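Local coordinates for ylmH (Streptococcus pneumoniae, PDB 2FPH), which probably acts in cell division and probably binds nucleic acid, most likely RNA, through a domain related to the RRM fold, at residues I8-F13 against N37-K42; M18-K23 against A29-P34. All blocks are in the same frame, centred on the assembly; numbering follows the deposited sequence.

Contact 1 (I8-F13 against N37-K42)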
ATOM      1  N   ILE A   8     -15.899 -15.689   9.752  1.00 18.27           N
ATOM      2  CA  ILE A   8     -14.789 -16.272  10.511  1.00 19.83           C
ATOM      3  C   ILE A   8     -13.437 -15.941   9.845  1.00 19.33           C
ATOM      4  O   ILE A   8     -12.448 -15.650  10.563  1.00 18.60           O
ATOM      5  CB  ILE A   8     -14.986 -17.820  10.644  1.00 21.92           C
ATOM      6  CG1 ILE A   8     -16.209 -18.114  11.516  1.00 26.02           C
ATOM      7  CG2 ILE A   8     -13.760 -18.489  11.228  1.00 22.83           C
ATOM      8  CD1 ILE A   8     -16.871 -19.470  11.156  1.00 28.57           C
ATOM      9  N   GLU A   9     -13.436 -15.898   8.513  1.00 18.78           N
ATOM     10  CA  GLU A   9     -12.241 -15.650   7.714  1.00 19.50           C
ATOM     11  C   GLU A   9     -11.709 -14.239   8.072  1.00 18.57           C
ATOM     12  O   GLU A   9     -10.524 -13.972   7.995  1.00 18.59           O
ATOM     13  CB  GLU A   9     -12.492 -15.710   6.212  1.00 20.52           C
ATOM     14  CG  GLU A   9     -12.516 -17.084   5.553  1.00 25.72           C
ATOM     15  CD  GLU A   9     -12.722 -17.054   4.025  1.00 34.55           C
ATOM     16  OE1 GLU A   9     -12.615 -15.998   3.306  1.00 40.01           O
ATOM     17  OE2 GLU A   9     -12.996 -18.144   3.487  1.00 40.87           O
ATOM     18  N   ASP A  10     -12.615 -13.349   8.440  1.00 18.85           N
ATOM     19  CA  ASP A  10     -12.218 -11.937   8.697  1.00 16.60           C
ATOM     20  C   ASP A  10     -11.502 -11.746  10.024  1.00 17.47           C
ATOM     21  O   ASP A  10     -10.906 -10.692  10.250  1.00 15.60           O
ATOM     22  CB  ASP A  10     -13.437 -11.020   8.713  1.00 17.77           C
ATOM     23  CG  ASP A  10     -14.203 -10.970   7.410  1.00 18.51           C
ATOM     24  OD1 ASP A  10     -13.624 -11.083   6.305  1.00 19.19           O
ATOM     25  OD2 ASP A  10     -15.440 -10.713   7.436  1.00 19.82           O
ATOM     26  N   ARG A  11     -11.571 -12.708  10.946  1.00 16.61           N
ATOM     27  CA  ARG A  11     -11.163 -12.465  12.331  1.00 17.35           C
ATOM     28  C   ARG A  11      -9.727 -12.076  12.501  1.00 15.88           C
ATOM     29  O   ARG A  11      -9.470 -11.102  13.202  1.00 18.06           O
ATOM     30  CB  ARG A  11     -11.584 -13.567  13.326  1.00 19.78           C
ATOM     31  CG  ARG A  11     -13.057 -13.914  13.213  1.00 23.57           C
ATOM     32  CD  ARG A  11     -13.337 -15.287  13.789  1.00 30.50           C
ATOM     33  NE  ARG A  11     -13.192 -15.229  15.240  1.00 33.41           N
ATOM     34  CZ  ARG A  11     -13.223 -16.275  16.052  1.00 38.43           C
ATOM     35  NH1 ARG A  11     -13.242 -17.525  15.576  1.00 35.69           N
ATOM     36  NH2 ARG A  11     -13.151 -16.061  17.363  1.00 41.19           N
ATOM     37  N   PRO A  12      -8.781 -12.732  11.857  1.00 16.58           N
ATOM     38  CA  PRO A  12      -7.368 -12.302  11.982  1.00 16.24           C
ATOM     39  C   PRO A  12      -7.125 -10.835  11.610  1.00 15.27           C
ATOM     40  O   PRO A  12      -6.441 -10.114  12.360  1.00 16.47           O
ATOM     41  CB  PRO A  12      -6.639 -13.271  11.100  1.00 16.46           C
ATOM     42  CG  PRO A  12      -7.488 -14.419  11.075  1.00 17.53           C
ATOM     43  CD  PRO A  12      -8.905 -13.971  11.046  1.00 15.25           C
ATOM     44  N   PHE A  13      -7.723 -10.390  10.499  1.00 14.40           N
ATOM     45  CA  PHE A  13      -7.578  -8.997  10.085  1.00 12.62           C
ATOM     46  C   PHE A  13      -8.274  -8.096  11.071  1.00 13.92           C
ATOM     47  O   PHE A  13      -7.776  -6.987  11.402  1.00 14.93           O
ATOM     48  CB  PHE A  13      -8.122  -8.753   8.690  1.00 13.34           C
ATOM     49  CG  PHE A  13      -7.874  -7.349   8.247  1.00 10.91           C
ATOM     50  CD1 PHE A  13      -6.585  -6.953   7.968  1.00 15.74           C
ATOM     51  CD2 PHE A  13      -8.850  -6.437   8.316  1.00 14.35           C
ATOM     52  CE1 PHE A  13      -6.317  -5.623   7.731  1.00 14.89           C
ATOM     53  CE2 PHE A  13      -8.602  -5.120   7.998  1.00 15.41           C
ATOM     54  CZ  PHE A  13      -7.299  -4.769   7.701  1.00 14.83           C
ATOM     55  N   ASN A  37      -5.665  -5.022   1.168  1.00 15.64           N
ATOM     56  CA  ASN A  37      -6.490  -5.301  -0.004  1.00 15.76           C
ATOM     57  C   ASN A  37      -7.889  -4.689   0.111  1.00 16.72           C
ATOM     58  O   ASN A  37      -8.228  -4.102   1.145  1.00 15.74           O
ATOM     59  CB  ASN A  37      -6.451  -6.819  -0.335  1.00 17.55           C
ATOM     60  CG  ASN A  37      -7.267  -7.658   0.619  1.00 16.12           C
ATOM     61  OD1 ASN A  37      -8.267  -7.217   1.179  1.00 15.32           O
ATOM     62  ND2 ASN A  37      -6.890  -8.928   0.745  1.00 19.73           N
ATOM     63  N   PRO A  38      -8.641  -4.628  -0.980  1.00 14.58           N
ATOM     64  CA  PRO A  38      -9.951  -3.978  -0.965  1.00 14.86           C
ATOM     65  C   PRO A  38     -10.967  -4.545   0.065  1.00 13.20           C
ATOM     66  O   PRO A  38     -11.715  -3.816   0.660  1.00 14.73           O
ATOM     67  CB  PRO A  38     -10.422  -4.200  -2.383  1.00 15.56           C
ATOM     68  CG  PRO A  38      -9.169  -4.246  -3.150  1.00 13.86           C
ATOM     69  CD  PRO A  38      -8.284  -5.111  -2.336  1.00 15.55           C
ATOM     70  N   HIS A  39     -10.921  -5.830   0.298  1.00 15.94           N
ATOM     71  CA  HIS A  39     -11.781  -6.405   1.303  1.00 15.83           C
ATOM     72  C   HIS A  39     -11.417  -5.962   2.704  1.00 14.35           C
ATOM     73  O   HIS A  39     -12.284  -5.593   3.444  1.00 15.50           O
ATOM     74  CB  HIS A  39     -11.737  -7.897   1.291  1.00 17.53           C
ATOM     75  CG  HIS A  39     -12.657  -8.491   2.307  1.00 17.30           C
ATOM     76  ND1 HIS A  39     -14.023  -8.499   2.144  1.00 20.89           N
ATOM     77  CD2 HIS A  39     -12.405  -9.160   3.463  1.00 20.38           C
ATOM     78  CE1 HIS A  39     -14.585  -9.101   3.181  1.00 21.83           C
ATOM     79  NE2 HIS A  39     -13.627  -9.515   3.994  1.00 21.99           N
ATOM     80  N   GLN A  40     -10.116  -5.909   2.960  1.00 15.92           N
ATOM     81  CA  GLN A  40      -9.562  -5.416   4.222  1.00 14.00           C
ATOM     82  C   GLN A  40      -9.840  -3.958   4.423  1.00 14.06           C
ATOM     83  O   GLN A  40     -10.178  -3.540   5.563  1.00 14.40           O
ATOM     84  CB  GLN A  40      -8.086  -5.700   4.288  1.00 13.42           C
ATOM     85  CG  GLN A  40      -7.797  -7.195   4.390  1.00 15.34           C
ATOM     86  CD  GLN A  40      -6.372  -7.589   4.171  1.00 17.00           C
ATOM     87  OE1 GLN A  40      -5.593  -6.855   3.558  1.00 18.43           O
ATOM     88  NE2 GLN A  40      -6.036  -8.836   4.591  1.00 16.12           N
ATOM     89  N   GLU A  41      -9.726  -3.152   3.369  1.00 13.04           N
ATOM     90  CA  GLU A  41     -10.167  -1.752   3.445  1.00 13.59           C
ATOM     91  C   GLU A  41     -11.615  -1.605   3.862  1.00 14.35           C
ATOM     92  O   GLU A  41     -11.940  -0.722   4.668  1.00 14.13           O
ATOM     93  CB  GLU A  41      -9.910  -1.077   2.073  1.00 13.76           C
ATOM     94  CG  GLU A  41     -10.365   0.363   1.827  1.00 17.31           C
ATOM     95  CD  GLU A  41     -10.318   0.768   0.338  1.00 20.64           C
ATOM     96  OE1 GLU A  41     -10.349  -0.125  -0.556  1.00 20.65           O
ATOM     97  OE2 GLU A  41     -10.280   2.005   0.049  1.00 19.87           O
ATOM     98  N   LYS A  42     -12.507  -2.443   3.314  1.00 14.65           N
ATOM     99  CA  LYS A  42     -13.907  -2.362   3.660  1.00 15.18           C
ATOM    100  C   LYS A  42     -14.135  -2.741   5.125  1.00 15.28           C
ATOM    101  O   LYS A  42     -14.848  -2.037   5.808  1.00 15.41           O
ATOM    102  CB  LYS A  42     -14.746  -3.257   2.736  1.00 16.07           C
ATOM    103  CG  LYS A  42     -14.928  -2.714   1.372  1.00 21.53           C
ATOM    104  CD  LYS A  42     -16.037  -3.464   0.574  1.00 28.20           C
ATOM    105  CE  LYS A  42     -15.622  -4.808   0.051  1.00 30.92           C
ATOM    106  NZ  LYS A  42     -14.869  -4.727  -1.263  1.00 34.75           N
TER

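Contact 2 (M18-K23 against A29-P34)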
ATOM      1  N   MET A  18      -8.475  -3.818  15.245  1.00 15.82           N
ATOM      2  CA  MET A  18      -8.768  -3.369  16.610  1.00 17.10           C
ATOM      3  C   MET A  18      -7.542  -2.857  17.338  1.00 16.21           C
ATOM      4  O   MET A  18      -7.629  -1.809  18.070  1.00 15.67           O
ATOM      5  CB  MET A  18      -9.483  -4.495  17.426  1.00 17.27           C
ATOM      6  CG  MET A  18     -10.859  -4.790  17.006  1.00 19.41           C
ATOM      7  SD  MET A  18     -12.032  -3.436  16.884  1.00 24.38           S
ATOM      8  CE  MET A  18     -11.900  -2.901  18.526  1.00 27.60           C
ATOM      9  N   GLU A  19      -6.391  -3.441  17.035  1.00 16.50           N
ATOM     10  CA  GLU A  19      -5.085  -2.951  17.556  1.00 17.48           C
ATOM     11  C   GLU A  19      -4.779  -1.581  17.027  1.00 16.25           C
ATOM     12  O   GLU A  19      -4.347  -0.672  17.775  1.00 16.85           O
ATOM     13  CB  GLU A  19      -3.907  -3.969  17.323  1.00 18.27           C
ATOM     14  CG  GLU A  19      -4.224  -5.330  17.969  1.00 24.63           C
ATOM     15  CD  GLU A  19      -3.343  -6.512  17.563  1.00 33.78           C
ATOM     16  OE1 GLU A  19      -2.885  -6.614  16.392  1.00 38.57           O
ATOM     17  OE2 GLU A  19      -3.124  -7.377  18.443  1.00 38.35           O
ATOM     18  N   TRP A  20      -5.036  -1.374  15.737  1.00 14.71           N
ATOM     19  CA  TRP A  20      -4.791  -0.064  15.127  1.00 13.57           C
ATOM     20  C   TRP A  20      -5.726   0.994  15.705  1.00 13.58           C
ATOM     21  O   TRP A  20      -5.300   2.117  15.973  1.00 14.00           O
ATOM     22  CB  TRP A  20      -4.935  -0.129  13.620  1.00 13.91           C
ATOM     23  CG  TRP A  20      -3.889  -1.025  12.972  1.00 12.19           C
ATOM     24  CD1 TRP A  20      -2.689  -1.437  13.491  1.00 14.19           C
ATOM     25  CD2 TRP A  20      -4.020  -1.680  11.721  1.00 14.95           C
ATOM     26  NE1 TRP A  20      -2.031  -2.277  12.613  1.00 17.77           N
ATOM     27  CE2 TRP A  20      -2.833  -2.441  11.508  1.00 16.42           C
ATOM     28  CE3 TRP A  20      -5.012  -1.690  10.737  1.00 15.86           C
ATOM     29  CZ2 TRP A  20      -2.636  -3.200  10.353  1.00 17.75           C
ATOM     30  CZ3 TRP A  20      -4.776  -2.451   9.544  1.00 17.91           C
ATOM     31  CH2 TRP A  20      -3.640  -3.186   9.402  1.00 18.13           C
ATOM     32  N   ILE A  21      -6.982   0.648  15.846  1.00 13.79           N
ATOM     33  CA  ILE A  21      -7.947   1.565  16.479  1.00 16.29           C
ATOM     34  C   ILE A  21      -7.520   1.940  17.888  1.00 16.87           C
ATOM     35  O   ILE A  21      -7.488   3.116  18.195  1.00 18.76           O
ATOM     36  CB  ILE A  21      -9.327   0.940  16.445  1.00 16.57           C
ATOM     37  CG1 ILE A  21      -9.861   1.018  15.004  1.00 18.33           C
ATOM     38  CG2 ILE A  21     -10.294   1.585  17.394  1.00 18.81           C
ATOM     39  CD1 ILE A  21     -11.031   0.261  14.826  1.00 18.45           C
ATOM     40  N   LYS A  22      -7.078   0.952  18.687  1.00 16.95           N
ATOM     41  CA  LYS A  22      -6.555   1.226  20.038  1.00 18.25           C
ATOM     42  C   LYS A  22      -5.343   2.156  20.029  1.00 18.40           C
ATOM     43  O   LYS A  22      -5.238   2.977  20.896  1.00 18.20           O
ATOM     44  CB  LYS A  22      -6.216  -0.070  20.769  1.00 18.58           C
ATOM     45  CG  LYS A  22      -5.303   0.039  22.065  1.00 25.96           C
ATOM     46  CD  LYS A  22      -6.064  -0.076  23.364  1.00 29.95           C
ATOM     47  CE  LYS A  22      -5.116   0.042  24.622  1.00 32.26           C
ATOM     48  NZ  LYS A  22      -5.341  -1.042  25.684  1.00 36.98           N
ATOM     49  N   LYS A  23      -4.439   2.032  19.057  1.00 16.97           N
ATOM     50  CA  LYS A  23      -3.312   2.940  18.928  1.00 17.72           C
ATOM     51  C   LYS A  23      -3.782   4.389  18.807  1.00 16.72           C
ATOM     52  O   LYS A  23      -3.165   5.316  19.372  1.00 16.71           O
ATOM     53  CB  LYS A  23      -2.492   2.617  17.666  1.00 17.60           C
ATOM     54  CG  LYS A  23      -1.617   1.387  17.663  1.00 24.63           C
ATOM     55  CD  LYS A  23      -1.416   0.658  18.961  1.00 29.90           C
ATOM     56  CE  LYS A  23       0.110   0.567  19.305  1.00 31.97           C
ATOM     57  NZ  LYS A  23       0.459  -0.508  20.314  1.00 35.06           N
ATOM     58  N   ALA A  29      -3.724  10.433  17.955  1.00 18.92           N
ATOM     59  CA  ALA A  29      -2.967  10.832  16.773  1.00 19.15           C
ATOM     60  C   ALA A  29      -3.263   9.896  15.609  1.00 19.19           C
ATOM     61  O   ALA A  29      -3.763   8.821  15.805  1.00 19.19           O
ATOM     62  CB  ALA A  29      -1.522  10.816  17.033  1.00 19.69           C
ATOM     63  N   PRO A  30      -2.990  10.318  14.386  1.00 18.59           N
ATOM     64  CA  PRO A  30      -3.330   9.432  13.260  1.00 16.99           C
ATOM     65  C   PRO A  30      -2.427   8.209  13.283  1.00 16.50           C
ATOM     66  O   PRO A  30      -1.235   8.310  13.686  1.00 17.06           O
ATOM     67  CB  PRO A  30      -3.072  10.296  12.007  1.00 16.96           C
ATOM     68  CG  PRO A  30      -3.028  11.686  12.557  1.00 18.98           C
ATOM     69  CD  PRO A  30      -2.402  11.581  13.933  1.00 19.06           C
ATOM     70  N   PHE A  31      -2.986   7.093  12.792  1.00 14.97           N
ATOM     71  CA  PHE A  31      -2.246   5.870  12.555  1.00 14.28           C
ATOM     72  C   PHE A  31      -2.390   5.522  11.074  1.00 14.35           C
ATOM     73  O   PHE A  31      -3.485   5.572  10.546  1.00 14.71           O
ATOM     74  CB  PHE A  31      -2.812   4.696  13.364  1.00 16.47           C
ATOM     75  CG  PHE A  31      -2.031   3.425  13.134  1.00 16.96           C
ATOM     76  CD1 PHE A  31      -0.730   3.316  13.638  1.00 20.12           C
ATOM     77  CD2 PHE A  31      -2.492   2.416  12.308  1.00 17.05           C
ATOM     78  CE1 PHE A  31       0.043   2.213  13.390  1.00 23.23           C
ATOM     79  CE2 PHE A  31      -1.688   1.294  12.035  1.00 17.40           C
ATOM     80  CZ  PHE A  31      -0.403   1.215  12.587  1.00 16.71           C
ATOM     81  N   LEU A  32      -1.265   5.251  10.423  1.00 14.14           N
ATOM     82  CA  LEU A  32      -1.226   4.845   9.020  1.00 14.61           C
ATOM     83  C   LEU A  32      -0.923   3.339   8.933  1.00 15.01           C
ATOM     84  O   LEU A  32       0.125   2.851   9.429  1.00 14.28           O
ATOM     85  CB  LEU A  32      -0.148   5.643   8.304  1.00 15.05           C
ATOM     86  CG  LEU A  32       0.231   5.287   6.870  1.00 14.83           C
ATOM     87  CD1 LEU A  32      -0.970   5.566   6.070  1.00 11.84           C
ATOM     88  CD2 LEU A  32       1.473   6.123   6.343  1.00 15.98           C
ATOM     89  N   THR A  33      -1.800   2.615   8.242  1.00 13.11           N
ATOM     90  CA  THR A  33      -1.701   1.196   8.070  1.00 13.62           C
ATOM     91  C   THR A  33      -0.700   0.820   7.000  1.00 13.38           C
ATOM     92  O   THR A  33      -0.266   1.667   6.152  1.00 13.21           O
ATOM     93  CB  THR A  33      -3.052   0.562   7.654  1.00 13.59           C
ATOM     94  OG1 THR A  33      -3.374   0.898   6.261  1.00 11.44           O
ATOM     95  CG2 THR A  33      -4.139   1.005   8.528  1.00 14.07           C
ATOM     96  N   PRO A  34      -0.341  -0.452   6.953  1.00 13.10           N
ATOM     97  CA  PRO A  34       0.406  -0.946   5.800  1.00 13.07           C
ATOM     98  C   PRO A  34      -0.498  -1.026   4.591  1.00 12.55           C
ATOM     99  O   PRO A  34      -1.704  -0.772   4.670  1.00 12.86           O
ATOM    100  CB  PRO A  34       0.773  -2.362   6.208  1.00 14.92           C
ATOM    101  CG  PRO A  34       0.397  -2.506   7.596  1.00 16.69           C
ATOM    102  CD  PRO A  34      -0.572  -1.502   7.951  1.00 13.63           C
TER

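Contact 1 (I8-F13 against N37-K42)
Phe13 swings CG anti to its backbone N (chi1 -176°) and so lays its ring on Gln40. One face of the Phe13 ring takes Gln40 CB, 3.8 Å from the ring centroid and close to the ring normal, a CH-pi contact. Beyond CG the Gln40 chain runs extended across the ring, and its amide lies stacked on the phenyl, the two planes only 15° apart. The ring also reaches backbone, with Phe13 CE2 3.3 Å from Gln40 O. The Gln40 amide is held through OE1, which accepts from Asn37 N at 3.0 Å; in return the backbone N of Gln40 donates a hydrogen bond to Asn37 OD1 at 2.9 Å. This reciprocal pair is a capping box, with Asn37 as N-cap of helix 38-50. Beside it, the imidazole of His39 extends to the carboxylate of Asp10, and His39 NE2 donates to Asp10 OD1 at 2.8 Å. The bond is nearly straight, lies in the imidazole plane and arrives on the syn side of the carboxylate, though 33° out of the carboxylate plane. The other carboxylate oxygen, Asp10 OD2, accepts from Ser7 N, which helps to fix the rotation of the carboxylate, and Leu43 touches both Asp10 and Phe13. Segment 8-13, which leads into helix 11-27, thus meets the first turn of helix 38-50 through one polar and one aromatic link; the buried carboxylate has donors on both oxygens, and its charge would tend to polarise the imidazole and favour its protonation.

Contact 2 (M18-K23 against A29-P34)
Trp20 presents one face of its indole to segment 29-34, and Phe31 and Thr33 both settle on that face. The Phe31 ring makes an offset stack with the five-membered ring, centroids 4.5 Å apart and planes inclined at 28°. Because of this tilt the phenyl leads with one side: Phe31 CE2 comes within 3.3 Å of Trp20 CD1, and CZ and CD2 follow at longer range. With CG anti to the backbone N (chi1 -179°), Phe31 reaches away from its strand to the pyrrole part of the indole. Thr33 serves the benzene part. Its CB stands over the six-membered ring in a CH-pi contact, 4.2 Å from the centroid, and its methyl CG2 lies 3.6 Å from Trp20 CE3. Pro34 meets the indole obliquely, on the same side of its plane, putting CD 3.6 Å from Trp20 CZ2. At the margin, CB of Lys23 approaches Phe31, while the rest of the lysine chain leads away. Thr33 turns its hydroxyl from the indole: OG1 donates to Pro34 O at 2.8 Å and is also bonded to Val69 N of the neighbouring strand. Leu44 and Leu71 pack on Trp20 as well. No hydrogen bond crosses between 18-23 and 29-34, so their attachment rests on aromatic stacking and dispersion, with the threonine giving its methyl to the indole and its hydroxyl to the backbone.

In the fold
Both contacts use helix 11-27, contact 1 near its start and contact 2 farther along, with centres about 15 Å apart. Along the chain the order is 8-13, 18-23, 29-34, 37-42, so contact 2 closes the inner turn from helix to strand and contact 1 the outer one from helix to helix. Phe13 CZ lies 3.9 Å from Trp20 CZ3, so the two contacts touch. Helix 11-27 is thus packed against helix 38-50 and against strand 31-32, an outer strand of the three-stranded antiparallel sheet. All four segments belong to the YlmH N-terminal family region, so the contacts help build that part rather than the putative RNA-binding region.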